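Local structure of DisA protein (Sorangium cellulosum, 6CCA) at residues I41-S46 with L390-G395. The protein is a carbon methyltransferase of the disorazol polyketide assembly line that probably adds the two methyls of a gem-dimethyl group to the growing chain. Sequence-based numbering, arbitrary orientation.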
ATOM      1  N   ILE A  41       7.985 -18.538   8.064  1.00 18.69           N
ATOM      2  CA  ILE A  41       7.746 -17.462   7.056  1.00 18.61           C
ATOM      3  C   ILE A  41       8.830 -16.378   7.160  1.00 19.63           C
ATOM      4  O   ILE A  41       9.233 -15.818   6.153  1.00 18.42           O
ATOM      5  CB  ILE A  41       6.329 -16.878   7.274  1.00 17.09           C
ATOM      6  CG1 ILE A  41       5.252 -17.957   7.097  1.00 17.57           C
ATOM      7  CG2 ILE A  41       6.059 -15.665   6.387  1.00 19.40           C
ATOM      8  CD1 ILE A  41       3.936 -17.545   7.715  1.00 17.68           C
ATOM      9  N   GLN A  42       9.228 -16.080   8.392  1.00 19.81           N
ATOM     10  CA  GLN A  42      10.237 -15.057   8.659  1.00 21.11           C
ATOM     11  C   GLN A  42      11.439 -15.215   7.761  1.00 20.35           C
ATOM     12  O   GLN A  42      12.100 -16.259   7.758  1.00 21.15           O
ATOM     13  CB  GLN A  42      10.691 -15.171  10.111  1.00 22.14           C
ATOM     14  CG  GLN A  42      11.793 -14.243  10.551  1.00 19.89           C
ATOM     15  CD  GLN A  42      11.527 -12.783  10.281  1.00 19.22           C
ATOM     16  OE1 GLN A  42      10.530 -12.209  10.711  1.00 19.73           O
ATOM     17  NE2 GLN A  42      12.456 -12.166   9.575  1.00 19.07           N
ATOM     18  N   PRO A  43      11.766 -14.175   6.984  1.00 19.41           N
ATOM     19  CA  PRO A  43      12.962 -14.303   6.176  1.00 20.85           C
ATOM     20  C   PRO A  43      14.230 -14.426   7.063  1.00 19.98           C
ATOM     21  O   PRO A  43      14.345 -13.748   8.081  1.00 19.63           O
ATOM     22  CB  PRO A  43      13.007 -12.998   5.384  1.00 20.12           C
ATOM     23  CG  PRO A  43      12.012 -12.118   5.931  1.00 22.86           C
ATOM     24  CD  PRO A  43      11.027 -12.944   6.712  1.00 21.12           C
ATOM     25  N   GLY A  44      15.179 -15.209   6.592  1.00 24.97           N
ATOM     26  CA  GLY A  44      16.475 -15.293   7.245  1.00 23.85           C
ATOM     27  C   GLY A  44      17.408 -14.115   6.966  1.00 27.16           C
ATOM     28  O   GLY A  44      17.114 -13.223   6.161  1.00 21.89           O
ATOM     29  N   LEU A  45      18.595 -14.156   7.581  1.00 22.82           N
ATOM     30  CA  LEU A  45      19.484 -13.015   7.541  1.00 26.45           C
ATOM     31  C   LEU A  45      19.926 -12.707   6.150  1.00 22.87           C
ATOM     32  O   LEU A  45      20.026 -11.538   5.786  1.00 26.87           O
ATOM     33  CB  LEU A  45      20.695 -13.223   8.497  1.00 30.09           C
ATOM     34  CG  LEU A  45      21.763 -12.104   8.599  1.00 34.53           C
ATOM     35  CD1 LEU A  45      21.184 -10.732   8.853  1.00 38.09           C
ATOM     36  CD2 LEU A  45      22.792 -12.435   9.710  1.00 38.99           C
ATOM     37  N   SER A  46      20.173 -13.715   5.341  1.00 25.14           N
ATOM     38  CA  SER A  46      20.722 -13.487   4.037  1.00 27.25           C
ATOM     39  C   SER A  46      19.698 -12.758   3.183  1.00 28.39           C
ATOM     40  O   SER A  46      20.064 -11.838   2.455  1.00 24.76           O
ATOM     41  CB  SER A  46      21.108 -14.771   3.324  1.00 31.78           C
ATOM     42  OG  SER A  46      22.115 -15.409   4.125  1.00 33.89           O
ATOM     43  N   LEU A 390       6.610  -8.832  10.185  1.00 16.77           N
ATOM     44  CA  LEU A 390       7.817  -9.646   9.985  1.00 18.22           C
ATOM     45  C   LEU A 390       9.070  -8.769  10.243  1.00 19.36           C
ATOM     46  O   LEU A 390       8.992  -7.543  10.193  1.00 19.55           O
ATOM     47  CB  LEU A 390       7.807 -10.308   8.645  1.00 19.31           C
ATOM     48  CG  LEU A 390       6.708 -11.353   8.487  1.00 20.61           C
ATOM     49  CD1 LEU A 390       6.730 -11.894   7.093  1.00 23.11           C
ATOM     50  CD2 LEU A 390       6.891 -12.463   9.537  1.00 23.57           C
ATOM     51  N   GLN A 391      10.188  -9.397  10.590  1.00 18.90           N
ATOM     52  CA  GLN A 391      11.386  -8.644  10.992  1.00 19.07           C
ATOM     53  C   GLN A 391      12.285  -8.495   9.789  1.00 16.81           C
ATOM     54  O   GLN A 391      12.513  -9.451   9.062  1.00 17.55           O
ATOM     55  CB  GLN A 391      12.144  -9.435  12.111  1.00 22.78           C
ATOM     56  CG  GLN A 391      11.323  -9.632  13.333  1.00 31.62           C
ATOM     57  CD  GLN A 391      12.068 -10.501  14.357  1.00 40.62           C
ATOM     58  OE1 GLN A 391      11.756 -11.713  14.559  1.00 48.53           O
ATOM     59  NE2 GLN A 391      13.094  -9.906  14.975  1.00 43.27           N
ATOM     60  N   HIS A 392      12.815  -7.294   9.593  1.00 18.14           N
ATOM     61  CA  HIS A 392      13.743  -6.988   8.520  1.00 17.97           C
ATOM     62  C   HIS A 392      14.865  -6.140   9.021  1.00 20.33           C
ATOM     63  O   HIS A 392      15.077  -5.001   8.591  1.00 18.84           O
ATOM     64  CB  HIS A 392      13.022  -6.289   7.345  1.00 19.32           C
ATOM     65  CG  HIS A 392      12.113  -7.208   6.609  1.00 17.11           C
ATOM     66  ND1 HIS A 392      10.823  -7.418   7.021  1.00 18.54           N
ATOM     67  CD2 HIS A 392      12.299  -7.998   5.540  1.00 18.00           C
ATOM     68  CE1 HIS A 392      10.256  -8.309   6.230  1.00 18.57           C
ATOM     69  NE2 HIS A 392      11.126  -8.668   5.318  1.00 17.15           N
ATOM     70  N   SER A 393      15.610  -6.691   9.983  1.00 21.89           N
ATOM     71  CA  SER A 393      16.709  -5.883  10.593  1.00 24.03           C
ATOM     72  C   SER A 393      18.026  -6.637  10.687  1.00 25.62           C
ATOM     73  O   SER A 393      18.062  -7.870  10.820  1.00 24.83           O
ATOM     74  CB  SER A 393      16.284  -5.308  11.965  1.00 30.52           C
ATOM     75  OG  SER A 393      15.863  -6.342  12.793  1.00 40.26           O
ATOM     76  N   ASP A 394      19.098  -5.882  10.495  1.00 27.80           N
ATOM     77  CA  ASP A 394      20.437  -6.444  10.510  1.00 35.62           C
ATOM     78  C   ASP A 394      21.315  -5.457  11.278  1.00 39.43           C
ATOM     79  O   ASP A 394      21.771  -4.432  10.706  1.00 32.25           O
ATOM     80  CB  ASP A 394      20.926  -6.524   9.099  1.00 35.29           C
ATOM     81  CG  ASP A 394      22.389  -6.912   9.001  1.00 42.52           C
ATOM     82  OD1 ASP A 394      22.865  -7.626   9.891  1.00 38.56           O
ATOM     83  OD2 ASP A 394      23.066  -6.550   8.008  1.00 36.78           O
ATOM     84  N   GLY A 395      21.466  -5.732  12.576  1.00 42.39           N
ATOM     85  CA  GLY A 395      22.129  -4.814  13.477  1.00 40.51           C
ATOM     86  C   GLY A 395      21.422  -3.481  13.603  1.00 40.31           C
ATOM     87  O   GLY A 395      20.225  -3.442  13.950  1.00 41.53           O
TER
HETATM   88  O   HOH W   1       9.570 -12.989  13.087  1.00 26.87           O
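Two donors grip the carbonyl oxygen of the Gln42 side-chain amide: the backbone N of Gln391, 2.8 Å from OE1, and a water that links OE1 to Gln391 OE1. The backbone N-H lies in the carbonyl plane on a lone pair of OE1, in a nearly straight bond (170°). At the other corner of the same amide, Gln42 NE2 reaches Gln391 O over 2.8 Å, almost within its own amide plane. A glutamine side chain thus pairs with the N-H and C=O of a single residue, much as a neighbouring strand would. The second hydrogen of NE2 goes to Pro43 O, at 2.9 Å, and these bonds together fix the rotation of the amide. CG stands anti to the backbone N (chi1 177°), and a bend at chi2 (54°) swings the amide across to the facing chain.

Gln42 and Pro43 belong to the linker between helices 34-41 and 45-52, with Gly44 as N-cap of the latter. The opposing chain leads from strand 387-389, at the edge of the Rossmann-like methyltransferase sheet and paired antiparallel with strand 402-409, into a small antiparallel pair, 393-394 with 397-398. End to end, the touching parts point almost the same way.

Next to Gln42 in the chain, Ile41 CG2 meets Leu390 CD1 at 3.9 Å, the two side chains crossing at about a right angle, while Leu204 of helix 196-216 touches Leu390 and Pro43. Pro43 CG approaches His392 NE2 obliquely, at 3.6 Å; that nitrogen is hydrogen-bonded to His200. Farther along, Leu45 lays its CD1 methyl against Asp394 OD1 at 3.7 Å, and the carboxylate forms a salt bridge with Arg49, one turn on in helix 45-52.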